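Local coordinates for protein beta-Ala-His dipeptidase (Homo sapiens, PDB 3DLJ) that hydrolyses Xaa-His dipeptides, above all carnosine and anserine, as a secreted dizinc metallopeptidase of the M20 family, at residues A[249-254]-A[342-347]; A[215-220]-A[418-423]; A[35-40]-A[49-54]. One frame throughout, in Å; residues are numbered along the deposited sequence.

Contact 1: residues A[249-254]-A[342-347]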
ATOM      1  N   GLU A 249       3.950 -31.827 -19.082  1.00 34.79           N
ATOM      2  CA  GLU A 249       4.843 -30.779 -18.604  1.00 33.33           C
ATOM      3  C   GLU A 249       4.140 -29.840 -17.624  1.00 32.62           C
ATOM      4  O   GLU A 249       3.099 -29.264 -17.962  1.00 32.77           O
ATOM      5  CB  GLU A 249       5.426 -30.010 -19.783  1.00 32.74           C
ATOM      6  CG  GLU A 249       6.189 -30.884 -20.751  1.00 32.42           C
ATOM      7  CD  GLU A 249       6.944 -30.073 -21.807  1.00 34.09           C
ATOM      8  OE1 GLU A 249       7.515 -30.687 -22.731  1.00 35.00           O
ATOM      9  OE2 GLU A 249       6.983 -28.819 -21.710  1.00 35.26           O
ATOM     10  N   PRO A 250       4.700 -29.699 -16.400  1.00 32.19           N
ATOM     11  CA  PRO A 250       4.174 -28.758 -15.411  1.00 32.52           C
ATOM     12  C   PRO A 250       3.802 -27.388 -16.004  1.00 32.63           C
ATOM     13  O   PRO A 250       2.724 -26.886 -15.691  1.00 32.83           O
ATOM     14  CB  PRO A 250       5.337 -28.647 -14.395  1.00 31.95           C
ATOM     15  CG  PRO A 250       5.892 -30.038 -14.404  1.00 30.66           C
ATOM     16  CD  PRO A 250       5.877 -30.420 -15.867  1.00 31.57           C
ATOM     17  N   MET A 251       4.669 -26.805 -16.849  1.00 33.55           N
ATOM     18  CA  MET A 251       4.361 -25.503 -17.493  1.00 34.03           C
ATOM     19  C   MET A 251       3.113 -25.542 -18.384  1.00 34.49           C
ATOM     20  O   MET A 251       2.343 -24.574 -18.416  1.00 35.18           O
ATOM     21  CB  MET A 251       5.531 -24.974 -18.303  1.00 33.17           C
ATOM     22  CG  MET A 251       6.573 -24.251 -17.497  1.00 34.52           C
ATOM     23  SD  MET A 251       6.017 -22.734 -16.694  1.00 38.04           S
ATOM     24  CE  MET A 251       6.001 -21.541 -18.052  1.00 34.40           C
ATOM     25  N   ALA A 252       2.914 -26.640 -19.112  1.00 34.64           N
ATOM     26  CA  ALA A 252       1.741 -26.763 -19.971  1.00 35.03           C
ATOM     27  C   ALA A 252       0.439 -26.791 -19.127  1.00 35.13           C
ATOM     28  O   ALA A 252      -0.521 -26.138 -19.483  1.00 36.42           O
ATOM     29  CB  ALA A 252       1.856 -28.014 -20.883  1.00 34.26           C
ATOM     30  N   ASP A 253       0.438 -27.548 -18.022  1.00 34.74           N
ATOM     31  CA  ASP A 253      -0.660 -27.597 -17.060  1.00 34.43           C
ATOM     32  C   ASP A 253      -0.912 -26.213 -16.406  1.00 33.78           C
ATOM     33  O   ASP A 253      -2.037 -25.734 -16.369  1.00 33.81           O
ATOM     34  CB  ASP A 253      -0.379 -28.656 -15.969  1.00 34.95           C
ATOM     35  CG  ASP A 253      -0.464 -30.106 -16.474  1.00 37.19           C
ATOM     36  OD1 ASP A 253      -1.083 -30.350 -17.534  1.00 39.85           O
ATOM     37  OD2 ASP A 253       0.096 -31.020 -15.788  1.00 36.97           O
ATOM     38  N   LEU A 254       0.145 -25.574 -15.915  1.00 32.53           N
ATOM     39  CA  LEU A 254       0.011 -24.280 -15.248  1.00 32.44           C
ATOM     40  C   LEU A 254      -0.527 -23.199 -16.161  1.00 31.90           C
ATOM     41  O   LEU A 254      -1.441 -22.458 -15.777  1.00 32.95           O
ATOM     42  CB  LEU A 254       1.335 -23.849 -14.579  1.00 32.70           C
ATOM     43  CG  LEU A 254       1.357 -22.504 -13.831  1.00 32.77           C
ATOM     44  CD1 LEU A 254       0.309 -22.478 -12.683  1.00 31.96           C
ATOM     45  CD2 LEU A 254       2.750 -22.147 -13.306  1.00 31.07           C
ATOM     46  N   VAL A 342      14.745 -25.830 -21.312  1.00 30.38           N
ATOM     47  CA  VAL A 342      14.452 -26.509 -20.060  1.00 29.74           C
ATOM     48  C   VAL A 342      12.944 -26.769 -19.948  1.00 30.18           C
ATOM     49  O   VAL A 342      12.135 -25.925 -20.309  1.00 31.79           O
ATOM     50  CB  VAL A 342      14.990 -25.676 -18.818  1.00 29.57           C
ATOM     51  CG1 VAL A 342      14.199 -24.372 -18.607  1.00 24.59           C
ATOM     52  CG2 VAL A 342      15.019 -26.525 -17.537  1.00 25.68           C
ATOM     53  N   ILE A 343      12.583 -27.957 -19.495  1.00 30.12           N
ATOM     54  CA  ILE A 343      11.233 -28.238 -19.008  1.00 30.03           C
ATOM     55  C   ILE A 343      11.298 -28.168 -17.466  1.00 30.51           C
ATOM     56  O   ILE A 343      11.833 -29.068 -16.845  1.00 29.96           O
ATOM     57  CB  ILE A 343      10.781 -29.664 -19.410  1.00 30.36           C
ATOM     58  CG1 ILE A 343      10.646 -29.800 -20.931  1.00 26.93           C
ATOM     59  CG2 ILE A 343       9.492 -30.070 -18.691  1.00 28.45           C
ATOM     60  CD1 ILE A 343      10.713 -31.253 -21.385  1.00 30.52           C
ATOM     61  N   PRO A 344      10.787 -27.077 -16.860  1.00 31.15           N
ATOM     62  CA  PRO A 344      10.699 -26.937 -15.391  1.00 31.43           C
ATOM     63  C   PRO A 344       9.970 -28.119 -14.748  1.00 31.66           C
ATOM     64  O   PRO A 344       8.944 -28.536 -15.261  1.00 31.52           O
ATOM     65  CB  PRO A 344       9.880 -25.651 -15.212  1.00 31.03           C
ATOM     66  CG  PRO A 344      10.134 -24.873 -16.463  1.00 31.03           C
ATOM     67  CD  PRO A 344      10.278 -25.874 -17.559  1.00 31.34           C
ATOM     68  N   GLY A 345      10.505 -28.658 -13.655  1.00 31.86           N
ATOM     69  CA  GLY A 345       9.879 -29.786 -12.975  1.00 32.68           C
ATOM     70  C   GLY A 345       8.769 -29.361 -12.017  1.00 33.63           C
ATOM     71  O   GLY A 345       7.800 -30.076 -11.814  1.00 34.32           O
ATOM     72  N   ARG A 346       8.894 -28.176 -11.437  1.00 34.33           N
ATOM     73  CA  ARG A 346       7.947 -27.713 -10.439  1.00 34.79           C
ATOM     74  C   ARG A 346       7.798 -26.217 -10.583  1.00 33.42           C
ATOM     75  O   ARG A 346       8.776 -25.462 -10.469  1.00 33.08           O
ATOM     76  CB  ARG A 346       8.487 -28.030  -9.028  1.00 35.05           C
ATOM     77  CG  ARG A 346       7.426 -28.173  -7.964  1.00 36.47           C
ATOM     78  CD  ARG A 346       8.090 -28.462  -6.599  1.00 38.38           C
ATOM     79  NE  ARG A 346       8.260 -27.215  -5.865  1.00 45.85           N
ATOM     80  CZ  ARG A 346       7.912 -27.045  -4.594  1.00 49.67           C
ATOM     81  NH1 ARG A 346       8.082 -25.851  -4.011  1.00 48.96           N
ATOM     82  NH2 ARG A 346       7.403 -28.075  -3.910  1.00 50.04           N
ATOM     83  N   VAL A 347       6.565 -25.789 -10.801  1.00 32.36           N
ATOM     84  CA  VAL A 347       6.269 -24.386 -11.055  1.00 31.25           C
ATOM     85  C   VAL A 347       5.083 -23.927 -10.202  1.00 31.58           C
ATOM     86  O   VAL A 347       4.203 -24.738  -9.858  1.00 31.72           O
ATOM     87  CB  VAL A 347       5.959 -24.165 -12.562  1.00 31.45           C
ATOM     88  CG1 VAL A 347       7.213 -24.325 -13.386  1.00 29.31           C
ATOM     89  CG2 VAL A 347       4.890 -25.168 -13.035  1.00 28.19           C
TER
HETATM   90  O   HOH W   1       7.282 -27.729 -17.448  1.00 23.16           O
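Glu-249 lays its side chain across that of Ile-343 at about a right angle. From CB, with CG anti to the carbonyl carbon (chi1 -58°), the chain runs out extended: CG passes 4.0 Å from Ile-343 CG2, CD then faces CG1 of the same isoleucine at 3.8 Å, and at the tip OE1 stops 3.5 Å from Ile-343 CD1. The charged group therefore meets only hydrocarbon across this contact. Glu-249 is also the N-cap of helix 250-258, and its carbonyl oxygen accepts the amide of Asp-253. The next residue, Pro-250, drives its ring into the bend between strands 342-343 and 346-355, CG lying 3.2 Å from Gly-345 O, a carbon set against a carbonyl. Met-251 N, which as a first-turn amide has no helical acceptor behind it, donates instead to a water at 2.8 Å, and the same water donates a hydrogen bond to Pro-344 O. The pattern is that of a helix lying on a beta sheet, here in the part of the fold that carries strands 216-232, 324-331 and 346-355, probably the lid, or dimerisation, domain of the M20 peptidases. Val-347 of strand 346-355 is turned toward the helix. Val-347 CG1 touches Met-251 SD, with the two side chains crossing at about a right angle, while Val-347 CG2 is shared by Pro-250 CB and by Leu-254 CD2, at 3.7 Å from the latter. Ile-330 of strand 324-331 touches Met-251, Leu-254 and Val-347 alike, and Met-251 CG rests on Pro-344 CG at 3.8 Å.

Contact 2: residues A[215-220]-A[418-423]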
ATOM      1  N   PRO A 215      -7.232  17.018  -5.281  1.00 47.88           N
ATOM      2  CA  PRO A 215      -6.774  16.199  -4.161  1.00 46.49           C
ATOM      3  C   PRO A 215      -7.893  15.291  -3.700  1.00 45.20           C
ATOM      4  O   PRO A 215      -9.036  15.426  -4.148  1.00 45.58           O
ATOM      5  CB  PRO A 215      -6.430  17.235  -3.074  1.00 46.76           C
ATOM      6  CG  PRO A 215      -6.398  18.571  -3.785  1.00 47.20           C
ATOM      7  CD  PRO A 215      -7.403  18.430  -4.884  1.00 47.99           C
ATOM      8  N   ALA A 216      -7.588  14.366  -2.808  1.00 43.56           N
ATOM      9  CA  ALA A 216      -8.574  13.368  -2.466  1.00 41.88           C
ATOM     10  C   ALA A 216      -8.549  13.039  -0.997  1.00 40.79           C
ATOM     11  O   ALA A 216      -7.557  13.317  -0.304  1.00 39.98           O
ATOM     12  CB  ALA A 216      -8.333  12.109  -3.286  1.00 42.59           C
ATOM     13  N   ILE A 217      -9.665  12.474  -0.538  1.00 39.03           N
ATOM     14  CA  ILE A 217      -9.723  11.733   0.712  1.00 38.27           C
ATOM     15  C   ILE A 217     -10.299  10.353   0.388  1.00 37.50           C
ATOM     16  O   ILE A 217     -11.264  10.245  -0.371  1.00 37.29           O
ATOM     17  CB  ILE A 217     -10.585  12.450   1.803  1.00 38.34           C
ATOM     18  CG1 ILE A 217      -9.896  13.715   2.301  1.00 39.62           C
ATOM     19  CG2 ILE A 217     -10.775  11.561   3.014  1.00 37.46           C
ATOM     20  CD1 ILE A 217     -10.877  14.812   2.702  1.00 41.13           C
ATOM     21  N   THR A 218      -9.706   9.310   0.972  1.00 36.32           N
ATOM     22  CA  THR A 218     -10.024   7.926   0.629  1.00 34.97           C
ATOM     23  C   THR A 218     -10.767   7.262   1.781  1.00 35.24           C
ATOM     24  O   THR A 218     -10.304   7.282   2.925  1.00 36.05           O
ATOM     25  CB  THR A 218      -8.733   7.167   0.255  1.00 35.12           C
ATOM     26  OG1 THR A 218      -8.034   7.911  -0.766  1.00 33.08           O
ATOM     27  CG2 THR A 218      -9.021   5.728  -0.233  1.00 33.95           C
ATOM     28  N   TYR A 219     -11.934   6.691   1.486  1.00 35.01           N
ATOM     29  CA  TYR A 219     -12.821   6.170   2.528  1.00 34.48           C
ATOM     30  C   TYR A 219     -13.208   4.703   2.346  1.00 34.03           C
ATOM     31  O   TYR A 219     -13.986   4.164   3.147  1.00 34.04           O
ATOM     32  CB  TYR A 219     -14.094   7.018   2.631  1.00 34.30           C
ATOM     33  CG  TYR A 219     -15.033   6.888   1.447  1.00 35.00           C
ATOM     34  CD1 TYR A 219     -16.065   5.926   1.437  1.00 34.90           C
ATOM     35  CD2 TYR A 219     -14.914   7.740   0.346  1.00 33.69           C
ATOM     36  CE1 TYR A 219     -16.926   5.814   0.352  1.00 34.45           C
ATOM     37  CE2 TYR A 219     -15.773   7.639  -0.732  1.00 33.87           C
ATOM     38  CZ  TYR A 219     -16.776   6.679  -0.723  1.00 34.80           C
ATOM     39  OH  TYR A 219     -17.620   6.585  -1.799  1.00 35.25           O
ATOM     40  N   GLY A 220     -12.691   4.075   1.295  1.00 33.03           N
ATOM     41  CA  GLY A 220     -12.920   2.659   1.081  1.00 32.58           C
ATOM     42  C   GLY A 220     -11.823   2.004   0.293  1.00 32.14           C
ATOM     43  O   GLY A 220     -11.216   2.637  -0.560  1.00 31.83           O
ATOM     44  N   THR A 418      -9.309  23.961  -2.848  1.00 43.83           N
ATOM     45  CA  THR A 418     -10.404  23.261  -3.516  1.00 44.90           C
ATOM     46  C   THR A 418     -10.971  22.113  -2.691  1.00 45.46           C
ATOM     47  O   THR A 418     -10.318  21.607  -1.779  1.00 46.12           O
ATOM     48  CB  THR A 418      -9.996  22.749  -4.918  1.00 44.90           C
ATOM     49  OG1 THR A 418     -11.113  22.073  -5.511  1.00 44.86           O
ATOM     50  CG2 THR A 418      -8.797  21.802  -4.831  1.00 44.94           C
ATOM     51  N   GLU A 419     -12.185  21.697  -3.030  1.00 45.95           N
ATOM     52  CA  GLU A 419     -12.804  20.561  -2.365  1.00 46.31           C
ATOM     53  C   GLU A 419     -12.187  19.239  -2.828  1.00 46.05           C
ATOM     54  O   GLU A 419     -12.059  18.997  -4.038  1.00 46.44           O
ATOM     55  CB  GLU A 419     -14.326  20.545  -2.583  1.00 46.80           C
ATOM     56  CG  GLU A 419     -15.080  21.700  -1.916  1.00 48.94           C
ATOM     57  CD  GLU A 419     -15.053  21.640  -0.388  1.00 51.35           C
ATOM     58  OE1 GLU A 419     -14.923  20.525   0.170  1.00 52.48           O
ATOM     59  OE2 GLU A 419     -15.171  22.711   0.253  1.00 52.39           O
ATOM     60  N   PRO A 420     -11.795  18.383  -1.858  1.00 45.04           N
ATOM     61  CA  PRO A 420     -11.402  17.011  -2.134  1.00 44.37           C
ATOM     62  C   PRO A 420     -12.577  16.164  -2.628  1.00 43.71           C
ATOM     63  O   PRO A 420     -13.690  16.262  -2.094  1.00 43.42           O
ATOM     64  CB  PRO A 420     -10.968  16.487  -0.761  1.00 44.26           C
ATOM     65  CG  PRO A 420     -11.649  17.348   0.223  1.00 44.52           C
ATOM     66  CD  PRO A 420     -11.738  18.696  -0.418  1.00 45.13           C
ATOM     67  N   ASP A 421     -12.328  15.339  -3.636  1.00 43.12           N
ATOM     68  CA  ASP A 421     -13.245  14.246  -3.929  1.00 42.65           C
ATOM     69  C   ASP A 421     -13.060  13.135  -2.912  1.00 41.23           C
ATOM     70  O   ASP A 421     -11.940  12.847  -2.488  1.00 40.97           O
ATOM     71  CB  ASP A 421     -13.058  13.714  -5.347  1.00 43.30           C
ATOM     72  CG  ASP A 421     -13.867  14.502  -6.377  1.00 45.24           C
ATOM     73  OD1 ASP A 421     -14.929  15.100  -6.017  1.00 46.56           O
ATOM     74  OD2 ASP A 421     -13.429  14.518  -7.550  1.00 47.15           O
ATOM     75  N   MET A 422     -14.179  12.558  -2.494  1.00 40.06           N
ATOM     76  CA  MET A 422     -14.194  11.388  -1.639  1.00 38.96           C
ATOM     77  C   MET A 422     -14.079  10.181  -2.568  1.00 37.61           C
ATOM     78  O   MET A 422     -14.976   9.889  -3.353  1.00 37.39           O
ATOM     79  CB  MET A 422     -15.478  11.355  -0.794  1.00 39.41           C
ATOM     80  CG  MET A 422     -15.651  12.537   0.168  1.00 41.40           C
ATOM     81  SD  MET A 422     -14.535  12.526   1.620  1.00 49.14           S
ATOM     82  CE  MET A 422     -15.319  11.232   2.606  1.00 46.40           C
ATOM     83  N   ILE A 423     -12.942   9.506  -2.510  1.00 36.33           N
ATOM     84  CA  ILE A 423     -12.657   8.424  -3.445  1.00 34.63           C
ATOM     85  C   ILE A 423     -12.551   7.090  -2.711  1.00 34.47           C
ATOM     86  O   ILE A 423     -12.357   7.038  -1.491  1.00 33.79           O
ATOM     87  CB  ILE A 423     -11.382   8.716  -4.331  1.00 34.79           C
ATOM     88  CG1 ILE A 423     -10.106   8.817  -3.465  1.00 34.30           C
ATOM     89  CG2 ILE A 423     -11.582   9.978  -5.203  1.00 33.01           C
ATOM     90  CD1 ILE A 423      -8.825   8.797  -4.239  1.00 34.18           C
TER
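Residues 216-220 and 421-423 run side by side as parallel strands whose short axes approach to 4.7 Å and whose directions differ by 33°, with Ala-216, Ile-217 and Thr-218 opposite Asp-421, Met-422 and Ile-423. This parallel beta pair lies at the start of the long strand 216-232, in the mixed sheet that also contains strands 346-355 and 384-397. Ile-217 bonds in both directions, its N donating to Asp-421 O and its O accepting Ile-423 N at 2.8 Å, nearly straight at 171°. A weak bond from Asp-421 N to Pro-215 O opens the series, and Tyr-219 N closes it on Ile-423 O. On one face, Ile-217 lies alongside Pro-420 and Met-422: its CD1 reaches Pro-420 CG at 3.6 Å and its CB lies 4.0 Å from Met-422 SD. Helix 403-416 covers this face through Ile-412, which touches both Ile-217 and Pro-420. On the other face Ile-423 is pressed close, CD1 only 3.5 Å from Ala-216 CB, with CG1 equally near Thr-218 OG1. CG of Tyr-219 sits between the backbone N and the carbonyl carbon (chi1 70°), and the CD2-CE2 side of the ring faces the other strand, CE2 meeting Met-422 CB at 3.7 Å. An alanine here would probably leave Met-422 CB without the ring atoms that pack on it and open a gap beside that strand. Asp-421 OD2 accepts a hydrogen bond from the backbone N of His-292. At the ring's edge, near its plane, Met-422 O lies 3.5 Å from Tyr-219 CE2.

Contact 3: residues A[35-40]-A[49-54]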
ATOM      1  N   VAL A  35      15.689   7.529   2.212  1.00 30.99           N
ATOM      2  CA  VAL A  35      15.611   6.664   1.037  1.00 30.46           C
ATOM      3  C   VAL A  35      16.904   5.843   0.795  1.00 31.20           C
ATOM      4  O   VAL A  35      16.849   4.701   0.340  1.00 31.57           O
ATOM      5  CB  VAL A  35      15.222   7.510  -0.244  1.00 30.61           C
ATOM      6  CG1 VAL A  35      15.648   6.793  -1.549  1.00 27.69           C
ATOM      7  CG2 VAL A  35      13.710   7.827  -0.251  1.00 28.84           C
ATOM      8  N   ALA A  36      18.053   6.440   1.113  1.00 31.42           N
ATOM      9  CA  ALA A  36      19.353   5.797   0.983  1.00 31.97           C
ATOM     10  C   ALA A  36      19.586   4.647   1.989  1.00 32.34           C
ATOM     11  O   ALA A  36      20.502   3.844   1.820  1.00 31.92           O
ATOM     12  CB  ALA A  36      20.463   6.847   1.073  1.00 31.64           C
ATOM     13  N   ILE A  37      18.756   4.574   3.027  1.00 32.72           N
ATOM     14  CA  ILE A  37      18.776   3.445   3.947  1.00 33.21           C
ATOM     15  C   ILE A  37      17.940   2.329   3.307  1.00 34.05           C
ATOM     16  O   ILE A  37      16.741   2.452   3.167  1.00 34.17           O
ATOM     17  CB  ILE A  37      18.249   3.815   5.345  1.00 32.83           C
ATOM     18  CG1 ILE A  37      19.034   5.036   5.894  1.00 33.57           C
ATOM     19  CG2 ILE A  37      18.357   2.601   6.298  1.00 32.57           C
ATOM     20  CD1 ILE A  37      18.506   5.625   7.185  1.00 33.57           C
ATOM     21  N   GLU A  38      18.597   1.254   2.898  1.00 34.50           N
ATOM     22  CA  GLU A  38      17.957   0.226   2.093  1.00 35.13           C
ATOM     23  C   GLU A  38      17.128  -0.731   2.946  1.00 35.07           C
ATOM     24  O   GLU A  38      17.469  -1.913   3.104  1.00 35.63           O
ATOM     25  CB  GLU A  38      19.015  -0.474   1.253  1.00 35.11           C
ATOM     26  CG  GLU A  38      19.750   0.561   0.404  1.00 35.97           C
ATOM     27  CD  GLU A  38      20.720  -0.041  -0.596  1.00 39.10           C
ATOM     28  OE1 GLU A  38      20.622  -1.263  -0.868  1.00 40.85           O
ATOM     29  OE2 GLU A  38      21.567   0.716  -1.127  1.00 38.35           O
ATOM     30  N   SER A  39      16.017  -0.197   3.472  1.00 34.88           N
ATOM     31  CA  SER A  39      15.187  -0.873   4.491  1.00 34.31           C
ATOM     32  C   SER A  39      14.232  -1.926   3.909  1.00 34.04           C
ATOM     33  O   SER A  39      13.031  -1.959   4.193  1.00 32.24           O
ATOM     34  CB  SER A  39      14.434   0.166   5.327  1.00 34.42           C
ATOM     35  OG  SER A  39      13.778   1.110   4.495  1.00 33.42           O
ATOM     36  N   ASP A  40      14.809  -2.819   3.122  1.00 34.75           N
ATOM     37  CA  ASP A  40      14.058  -3.827   2.367  1.00 35.63           C
ATOM     38  C   ASP A  40      13.644  -4.977   3.317  1.00 36.30           C
ATOM     39  O   ASP A  40      14.499  -5.725   3.816  1.00 36.96           O
ATOM     40  CB  ASP A  40      14.972  -4.274   1.219  1.00 35.46           C
ATOM     41  CG  ASP A  40      14.382  -5.360   0.339  1.00 36.30           C
ATOM     42  OD1 ASP A  40      13.463  -6.078   0.759  1.00 36.14           O
ATOM     43  OD2 ASP A  40      14.899  -5.509  -0.795  1.00 37.66           O
ATOM     44  N   ARG A  49      17.970  -6.744   6.266  1.00 39.57           N
ATOM     45  CA  ARG A  49      17.294  -6.683   7.563  1.00 39.04           C
ATOM     46  C   ARG A  49      18.043  -5.796   8.573  1.00 38.73           C
ATOM     47  O   ARG A  49      17.418  -5.149   9.412  1.00 38.69           O
ATOM     48  CB  ARG A  49      17.081  -8.097   8.120  1.00 39.40           C
ATOM     49  CG  ARG A  49      16.161  -8.190   9.318  1.00 38.75           C
ATOM     50  CD  ARG A  49      14.813  -7.589   9.006  1.00 39.13           C
ATOM     51  NE  ARG A  49      14.148  -8.280   7.902  1.00 39.85           N
ATOM     52  CZ  ARG A  49      13.261  -9.255   8.059  1.00 38.75           C
ATOM     53  NH1 ARG A  49      12.922  -9.670   9.271  1.00 39.76           N
ATOM     54  NH2 ARG A  49      12.711  -9.807   7.008  1.00 39.16           N
ATOM     55  N   GLN A  50      19.376  -5.764   8.504  1.00 38.56           N
ATOM     56  CA  GLN A  50      20.180  -4.849   9.358  1.00 38.38           C
ATOM     57  C   GLN A  50      19.867  -3.358   9.029  1.00 37.90           C
ATOM     58  O   GLN A  50      19.728  -2.524   9.927  1.00 37.63           O
ATOM     59  CB  GLN A  50      21.676  -5.139   9.186  1.00 37.62           C
ATOM     60  CG  GLN A  50      22.552  -4.728  10.371  1.00 40.63           C
ATOM     61  N   GLU A  51      19.770  -3.052   7.735  1.00 37.52           N
ATOM     62  CA  GLU A  51      19.439  -1.712   7.237  1.00 37.86           C
ATOM     63  C   GLU A  51      18.027  -1.286   7.642  1.00 37.50           C
ATOM     64  O   GLU A  51      17.736  -0.113   7.846  1.00 37.56           O
ATOM     65  CB  GLU A  51      19.579  -1.667   5.719  1.00 37.87           C
ATOM     66  CG  GLU A  51      20.992  -1.485   5.239  1.00 40.12           C
ATOM     67  CD  GLU A  51      21.653  -0.291   5.880  1.00 45.97           C
ATOM     68  OE1 GLU A  51      21.379   0.848   5.433  1.00 50.51           O
ATOM     69  OE2 GLU A  51      22.439  -0.478   6.838  1.00 47.82           O
ATOM     70  N   LEU A  52      17.159  -2.266   7.791  1.00 37.41           N
ATOM     71  CA  LEU A  52      15.820  -2.018   8.280  1.00 36.90           C
ATOM     72  C   LEU A  52      15.822  -1.628   9.754  1.00 36.86           C
ATOM     73  O   LEU A  52      15.069  -0.755  10.150  1.00 36.95           O
ATOM     74  CB  LEU A  52      14.956  -3.242   8.000  1.00 36.24           C
ATOM     75  CG  LEU A  52      13.464  -3.244   8.281  1.00 36.89           C
ATOM     76  CD1 LEU A  52      12.719  -1.943   7.869  1.00 35.80           C
ATOM     77  CD2 LEU A  52      12.884  -4.492   7.612  1.00 35.01           C
ATOM     78  N   PHE A  53      16.676  -2.269  10.558  1.00 37.20           N
ATOM     79  CA  PHE A  53      16.823  -1.938  11.982  1.00 37.26           C
ATOM     80  C   PHE A  53      17.427  -0.550  12.168  1.00 37.40           C
ATOM     81  O   PHE A  53      17.066   0.163  13.106  1.00 37.98           O
ATOM     82  CB  PHE A  53      17.721  -2.965  12.695  1.00 37.54           C
ATOM     83  CG  PHE A  53      16.971  -4.140  13.292  1.00 36.98           C
ATOM     84  CD1 PHE A  53      16.514  -5.177  12.487  1.00 35.66           C
ATOM     85  CD2 PHE A  53      16.748  -4.203  14.668  1.00 36.35           C
ATOM     86  CE1 PHE A  53      15.827  -6.262  13.043  1.00 37.45           C
ATOM     87  CE2 PHE A  53      16.074  -5.275  15.235  1.00 36.82           C
ATOM     88  CZ  PHE A  53      15.611  -6.306  14.431  1.00 37.09           C
ATOM     89  N   ARG A  54      18.369  -0.191  11.297  1.00 37.12           N
ATOM     90  CA  ARG A  54      19.005   1.121  11.350  1.00 37.00           C
ATOM     91  C   ARG A  54      18.002   2.230  11.029  1.00 36.04           C
ATOM     92  O   ARG A  54      18.033   3.277  11.655  1.00 35.70           O
ATOM     93  CB  ARG A  54      20.179   1.205  10.394  1.00 37.28           C
ATOM     94  CG  ARG A  54      21.039   2.409  10.686  1.00 40.80           C
ATOM     95  CD  ARG A  54      22.337   2.360   9.935  1.00 44.82           C
ATOM     96  NE  ARG A  54      22.101   2.522   8.509  1.00 45.69           N
ATOM     97  CZ  ARG A  54      22.084   3.686   7.876  1.00 47.15           C
ATOM     98  NH1 ARG A  54      21.863   3.689   6.572  1.00 49.25           N
ATOM     99  NH2 ARG A  54      22.280   4.840   8.531  1.00 48.00           N
TER
HETATM  100  O   HOH W   2      15.068  -7.922   5.065  1.00 31.21           O
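Ser-39 OG is gripped twice, by hydrogen bonds with Leu-111 O and Lys-145 NZ, while Ser-39 CB packs on Leu-52 CD1 at 3.7 Å. The loop bearing it is bent by consecutive inverse gamma turns centred on Glu-38 and Ser-39, which bring the backbone against helix 46-65, and Glu-38 O comes within 3.4 Å of Glu-51 CB. Ile-37 lies on an intrahelical ion pair. Arg-54 NH1 donates to the syn lone pair of Glu-51 OE1 at 3.1 Å, almost straight (169°) and in the guanidinium plane; a weak second bond joins NE to OE2. Ile-37 CD1 sits over one face of that guanidinium, Ile-37 CG1 comes 3.2 Å from Arg-54 NH1, and Ile-37 CG2 approaches Glu-51 OE1 at 3.6 Å. A water donates to Asp-40 O and accepts from Arg-49 NE at 3.0 Å, in plane at the edge of the Arg-49 guanidinium; Arg-49 NH1 is hydrogen-bonded to Gln-78 OE1 and Pro-87 O. The side chain of Leu-52 comes about 4 Å from that of Asp-112, probably an active-site residue, placing this helix-loop packing beside the active site of the dizinc peptidase, consistent with a second-shell position.

In the fold
Contacts 1 and 2 reach the same mixed sheet from opposite sides of the chain's centre, their own centres about 46 Å apart: strand 216-232 takes part in contact 2 and neighbours strand 346-355 of contact 1. Contact 3 closes earlier in the chain and shares none of these elements. All three are largely buried, yet only contact 3 includes an exposed touching residue, Arg-54. Together they illustrate a general principle, that the elements joined set the kind of bond used: direct backbone bonds join the strands of contact 2, apolar side chains and one water link helix to sheet in contact 1, and contact 3 combines apolar packing and a bridging water with a surface ion pair, its Leu-52 side lying near the active site.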